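PDB 4FBL: LipS lipolytic enzyme from Unidentified, which probably hydrolyses ester bonds of lipids as a thermostable lipase of the alpha/beta hydrolase fold. Local coordinates for residues L45-S57 / A111-T125. Sequence-based numbering, arbitrary orientation.
Sequences LYSVGSRIGVLVS and AMRWLEERCDVLFMT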
loop_
_atom_site.group_PDB
_atom_site.type_symbol
_atom_site.label_atom_id
_atom_site.label_comp_id
_atom_site.label_asym_id
_atom_site.label_seq_id
_atom_site.Cartn_x
_atom_site.Cartn_y
_atom_site.Cartn_z
ATOM N N LEU C 45 6.966 27.146 -4.070
ATOM C CA LEU C 45 7.913 28.144 -3.573
ATOM C C LEU C 45 9.325 27.569 -3.653
ATOM O O LEU C 45 9.578 26.488 -3.140
ATOM C CB LEU C 45 7.516 28.531 -2.142
ATOM C CG LEU C 45 8.502 29.068 -1.062
ATOM C CD1 LEU C 45 9.847 29.611 -1.569
ATOM C CD2 LEU C 45 7.825 30.034 -0.068
ATOM N N TYR C 46 10.204 28.249 -4.396
ATOM C CA TYR C 46 11.595 27.902 -4.598
ATOM C C TYR C 46 12.338 29.172 -4.129
ATOM O O TYR C 46 11.904 30.309 -4.430
ATOM C CB TYR C 46 11.896 27.568 -6.077
ATOM C CG TYR C 46 11.313 26.244 -6.450
ATOM C CD1 TYR C 46 11.973 25.027 -6.100
ATOM C CD2 TYR C 46 10.074 26.166 -7.102
ATOM C CE1 TYR C 46 11.402 23.787 -6.377
ATOM C CE2 TYR C 46 9.486 24.905 -7.386
ATOM C CZ TYR C 46 10.147 23.732 -7.011
ATOM O OH TYR C 46 9.583 22.513 -7.327
ATOM N N SER C 47 13.363 29.013 -3.296
ATOM C CA SER C 47 14.090 30.192 -2.789
ATOM C C SER C 47 15.528 29.744 -2.660
ATOM O O SER C 47 15.776 28.682 -2.083
ATOM C CB SER C 47 13.502 30.638 -1.464
ATOM O OG SER C 47 14.370 31.588 -0.862
ATOM N N VAL C 48 16.469 30.464 -3.282
ATOM C CA VAL C 48 17.853 29.988 -3.204
ATOM C C VAL C 48 18.568 30.777 -2.094
ATOM O O VAL C 48 18.404 31.979 -2.021
ATOM C CB VAL C 48 18.556 30.225 -4.508
ATOM C CG1 VAL C 48 20.071 29.709 -4.457
ATOM C CG2 VAL C 48 17.701 29.653 -5.661
ATOM N N GLY C 49 19.338 30.104 -1.237
ATOM C CA GLY C 49 19.929 30.773 -0.048
ATOM C C GLY C 49 21.286 30.113 0.210
ATOM O O GLY C 49 22.056 29.935 -0.710
ATOM N N SER C 50 21.515 29.617 1.427
ATOM C CA SER C 50 22.767 28.890 1.745
ATOM C C SER C 50 22.899 27.482 1.258
ATOM O O SER C 50 22.010 26.909 0.603
ATOM C CB SER C 50 23.064 28.865 3.226
ATOM O OG SER C 50 22.017 28.243 3.982
ATOM N N ARG C 51 24.050 26.955 1.610
ATOM C CA ARG C 51 24.458 25.620 1.371
ATOM C C ARG C 51 23.622 24.588 2.161
ATOM O O ARG C 51 23.759 23.426 1.964
ATOM C CB ARG C 51 25.916 25.505 1.728
ATOM C CG ARG C 51 26.300 25.973 3.141
ATOM C CD ARG C 51 27.795 26.225 3.262
ATOM N NE ARG C 51 28.302 26.301 4.632
ATOM C CZ ARG C 51 28.690 27.410 5.234
ATOM N NH1 ARG C 51 28.634 28.538 4.594
ATOM N NH2 ARG C 51 29.118 27.387 6.478
ATOM N N ILE C 52 22.759 25.038 3.042
ATOM C CA ILE C 52 21.844 24.069 3.727
ATOM C C ILE C 52 20.430 24.217 3.125
ATOM O O ILE C 52 19.935 25.329 3.046
ATOM C CB ILE C 52 21.835 24.320 5.202
ATOM C CG1 ILE C 52 23.267 24.030 5.784
ATOM C CG2 ILE C 52 20.807 23.309 5.940
ATOM C CD1 ILE C 52 23.401 24.630 7.223
ATOM N N GLY C 53 19.822 23.116 2.683
ATOM C CA GLY C 53 18.499 23.243 1.999
ATOM C C GLY C 53 17.370 22.400 2.633
ATOM O O GLY C 53 17.651 21.415 3.313
ATOM N N VAL C 54 16.127 22.812 2.432
ATOM C CA VAL C 54 14.957 22.134 3.048
ATOM C C VAL C 54 13.967 21.833 1.926
ATOM O O VAL C 54 13.563 22.777 1.193
ATOM C CB VAL C 54 14.213 23.002 4.119
ATOM C CG1 VAL C 54 13.170 22.159 4.921
ATOM C CG2 VAL C 54 15.224 23.668 5.093
ATOM N N LEU C 55 13.520 20.565 1.859
ATOM C CA LEU C 55 12.515 20.146 0.900
ATOM C C LEU C 55 11.233 20.119 1.712
ATOM O O LEU C 55 11.211 19.508 2.780
ATOM C CB LEU C 55 12.894 18.730 0.407
ATOM C CG LEU C 55 12.320 18.347 -0.979
ATOM C CD1 LEU C 55 12.936 17.000 -1.427
ATOM C CD2 LEU C 55 10.797 18.168 -0.959
ATOM N N VAL C 56 10.185 20.819 1.237
ATOM C CA VAL C 56 8.928 20.934 1.955
ATOM C C VAL C 56 7.790 20.369 1.155
ATOM O O VAL C 56 7.513 20.883 0.079
ATOM C CB VAL C 56 8.587 22.427 2.298
ATOM C CG1 VAL C 56 7.354 22.456 3.207
ATOM C CG2 VAL C 56 9.815 23.105 2.967
ATOM N N SER C 57 7.107 19.326 1.668
ATOM C CA SER C 57 6.120 18.650 0.814
ATOM C C SER C 57 4.685 18.800 1.345
ATOM O O SER C 57 4.425 18.447 2.500
ATOM C CB SER C 57 6.431 17.124 0.767
ATOM O OG SER C 57 5.435 16.543 -0.088
ATOM N N ALA C 111 12.825 17.463 -6.778
ATOM C CA ALA C 111 13.087 18.560 -5.789
ATOM C C ALA C 111 14.421 18.278 -5.043
ATOM O O ALA C 111 15.228 19.200 -4.689
ATOM C CB ALA C 111 11.871 18.683 -4.748
ATOM N N MET C 112 14.667 16.998 -4.782
ATOM C CA MET C 112 15.948 16.577 -4.124
ATOM C C MET C 112 17.073 16.888 -5.076
ATOM O O MET C 112 18.097 17.370 -4.653
ATOM C CB MET C 112 16.045 15.063 -3.894
ATOM C CG MET C 112 15.316 14.639 -2.653
ATOM S SD MET C 112 15.293 12.845 -2.437
ATOM C CE MET C 112 17.090 12.545 -2.326
ATOM N N ARG C 113 16.900 16.627 -6.371
ATOM C CA ARG C 113 17.981 16.941 -7.321
ATOM C C ARG C 113 18.222 18.456 -7.427
ATOM O O ARG C 113 19.364 18.885 -7.559
ATOM C CB ARG C 113 17.707 16.303 -8.684
ATOM C CG ARG C 113 17.787 14.751 -8.509
ATOM C CD ARG C 113 17.344 13.957 -9.729
ATOM N NE ARG C 113 17.698 12.542 -9.591
ATOM C CZ ARG C 113 17.241 11.555 -10.366
ATOM N NH1 ARG C 113 16.359 11.818 -11.338
ATOM N NH2 ARG C 113 17.643 10.295 -10.149
ATOM N N TRP C 114 17.163 19.253 -7.349
ATOM C CA TRP C 114 17.259 20.722 -7.462
ATOM C C TRP C 114 18.030 21.269 -6.241
ATOM O O TRP C 114 18.906 22.162 -6.391
ATOM C CB TRP C 114 15.851 21.321 -7.566
ATOM C CG TRP C 114 15.779 22.814 -7.679
ATOM C CD1 TRP C 114 15.698 23.544 -8.832
ATOM C CD2 TRP C 114 15.744 23.783 -6.583
ATOM N NE1 TRP C 114 15.618 24.908 -8.527
ATOM C CE2 TRP C 114 15.658 25.082 -7.167
ATOM C CE3 TRP C 114 15.810 23.676 -5.162
ATOM C CZ2 TRP C 114 15.573 26.270 -6.382
ATOM C CZ3 TRP C 114 15.772 24.862 -4.366
ATOM C CH2 TRP C 114 15.661 26.150 -4.984
ATOM N N LEU C 115 17.728 20.707 -5.060
ATOM C CA LEU C 115 18.400 21.104 -3.824
ATOM C C LEU C 115 19.849 20.674 -3.843
ATOM O O LEU C 115 20.664 21.422 -3.421
ATOM C CB LEU C 115 17.718 20.498 -2.586
ATOM C CG LEU C 115 16.385 21.030 -2.213
ATOM C CD1 LEU C 115 15.750 20.204 -1.111
ATOM C CD2 LEU C 115 16.378 22.487 -1.782
ATOM N N GLU C 116 20.165 19.505 -4.359
ATOM C CA GLU C 116 21.538 19.031 -4.378
ATOM C C GLU C 116 22.436 19.841 -5.330
ATOM O O GLU C 116 23.586 20.014 -5.070
ATOM C CB GLU C 116 21.609 17.562 -4.752
ATOM C CG GLU C 116 21.416 16.676 -3.604
ATOM C CD GLU C 116 20.767 15.382 -4.037
ATOM O OE1 GLU C 116 20.286 14.651 -3.160
ATOM O OE2 GLU C 116 20.694 15.085 -5.244
ATOM N N GLU C 117 21.901 20.317 -6.443
ATOM C CA GLU C 117 22.600 21.338 -7.230
ATOM C C GLU C 117 23.052 22.578 -6.432
ATOM O O GLU C 117 24.104 23.107 -6.687
ATOM C CB GLU C 117 21.707 21.748 -8.436
ATOM C CG GLU C 117 21.699 20.662 -9.552
ATOM C CD GLU C 117 20.605 20.891 -10.653
ATOM O OE1 GLU C 117 19.837 21.855 -10.675
ATOM O OE2 GLU C 117 20.515 20.078 -11.557
ATOM N N ARG C 118 22.241 23.062 -5.506
ATOM C CA ARG C 118 22.470 24.238 -4.741
ATOM C C ARG C 118 22.994 24.109 -3.266
ATOM O O ARG C 118 23.199 25.131 -2.614
ATOM C CB ARG C 118 21.158 25.045 -4.725
ATOM C CG ARG C 118 20.733 25.404 -6.195
ATOM C CD ARG C 118 19.286 25.818 -6.269
ATOM N NE ARG C 118 18.990 26.416 -7.551
ATOM C CZ ARG C 118 18.790 25.698 -8.658
ATOM N NH1 ARG C 118 18.844 24.374 -8.613
ATOM N NH2 ARG C 118 18.565 26.300 -9.826
ATOM N N CYS C 119 23.150 22.893 -2.755
ATOM C CA CYS C 119 23.265 22.638 -1.302
ATOM C C CYS C 119 24.131 21.468 -1.018
ATOM O O CYS C 119 24.157 20.519 -1.732
ATOM C CB CYS C 119 21.871 22.314 -0.699
ATOM S SG CYS C 119 20.844 23.623 -0.934
ATOM N N ASP C 120 24.780 21.513 0.143
ATOM C CA ASP C 120 25.572 20.396 0.667
ATOM C C ASP C 120 24.837 19.505 1.677
ATOM O O ASP C 120 25.291 18.473 1.970
ATOM C CB ASP C 120 26.785 21.029 1.492
ATOM C CG ASP C 120 27.749 21.817 0.580
ATOM O OD1 ASP C 120 27.862 21.400 -0.615
ATOM O OD2 ASP C 120 28.355 22.842 1.029
ATOM N N VAL C 121 23.834 20.046 2.332
ATOM C CA VAL C 121 23.115 19.381 3.451
ATOM C C VAL C 121 21.625 19.508 3.118
ATOM O O VAL C 121 21.214 20.582 2.709
ATOM C CB VAL C 121 23.375 20.192 4.772
ATOM C CG1 VAL C 121 22.846 19.480 6.002
ATOM C CG2 VAL C 121 24.846 20.441 4.891
ATOM N N LEU C 122 20.837 18.433 3.322
ATOM C CA LEU C 122 19.418 18.506 3.031
ATOM C C LEU C 122 18.612 18.119 4.216
ATOM O O LEU C 122 18.984 17.206 4.913
ATOM C CB LEU C 122 19.126 17.505 1.903
ATOM C CG LEU C 122 19.327 17.978 0.445
ATOM C CD1 LEU C 122 20.713 18.432 -0.054
ATOM C CD2 LEU C 122 18.640 16.952 -0.549
ATOM N N PHE C 123 17.467 18.788 4.424
ATOM C CA PHE C 123 16.429 18.294 5.352
ATOM C C PHE C 123 15.104 18.113 4.586
ATOM O O PHE C 123 14.915 18.727 3.555
ATOM C CB PHE C 123 16.180 19.271 6.522
ATOM C CG PHE C 123 17.369 19.418 7.453
ATOM C CD1 PHE C 123 18.498 20.164 7.035
ATOM C CD2 PHE C 123 17.401 18.774 8.713
ATOM C CE1 PHE C 123 19.597 20.327 7.822
ATOM C CE2 PHE C 123 18.570 18.924 9.539
ATOM C CZ PHE C 123 19.648 19.748 9.041
ATOM N N MET C 124 14.151 17.377 5.171
ATOM C CA MET C 124 12.864 17.298 4.516
ATOM C C MET C 124 11.814 17.273 5.604
ATOM O O MET C 124 12.009 16.728 6.690
ATOM C CB MET C 124 12.808 16.048 3.565
ATOM C CG MET C 124 11.345 15.971 2.911
ATOM S SD MET C 124 11.422 14.681 1.644
ATOM C CE MET C 124 9.666 14.737 1.142
ATOM N N THR C 125 10.701 17.913 5.302
ATOM C CA THR C 125 9.586 17.979 6.181
ATOM C C THR C 125 8.365 17.853 5.305
ATOM O O THR C 125 8.411 18.183 4.122
ATOM C CB THR C 125 9.566 19.333 7.016
ATOM O OG1 THR C 125 8.451 19.350 7.970
ATOM C CG2 THR C 125 9.449 20.536 6.108
#
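Leu55, on strand 52-57, sets its side chain between helix 111-118 and the neighbouring strand 121-125. With CG anti to the backbone N (chi1 -156°), the isobutyl group reaches the helix: Leu55 CB meets Leu115 CD1 at 3.6 Å, Leu55 CD1 lies 3.6 Å from Met112 CG, and Leu55 CG packs on the methyl of Ala111. A branched residue suits this place because its two methyls divide the work, CD2 also reaching Ala111 CB and the end of Met124. Gly53, on the same face, has no side chain, so Cys119 SG can come within 3.8 Å of Gly53 CA, where a CB would probably clash. The two strands are parallel neighbours in the central sheet of an alpha/beta hydrolase, and helix 111-118, antiparallel to strand 52-57, leads into strand 121-125; Ser128, probably the nucleophile, follows directly after this strand, on what looks like a nucleophile elbow. Gly53 N donates a hydrogen bond to Val121 O (2.9 Å), and Leu55 N and O hydrogen-bond to Phe123 O and Thr125 N. At the outer margin a tryptophan suits because its broad indole serves two partners: Tyr46 makes a T-shaped (edge-to-face) stack on one face, Tyr46 CD1 standing 3.8 Å from Trp114 CZ2, the planes 60° apart, while Arg118 NH1, hydrogen-bonded to Trp114 O (3.1 Å), lies over the opposite face near its rim. With an alanine here, Tyr46 would probably lose the face its ring edge rests on and the Arg118 guanidinium would be freer to turn.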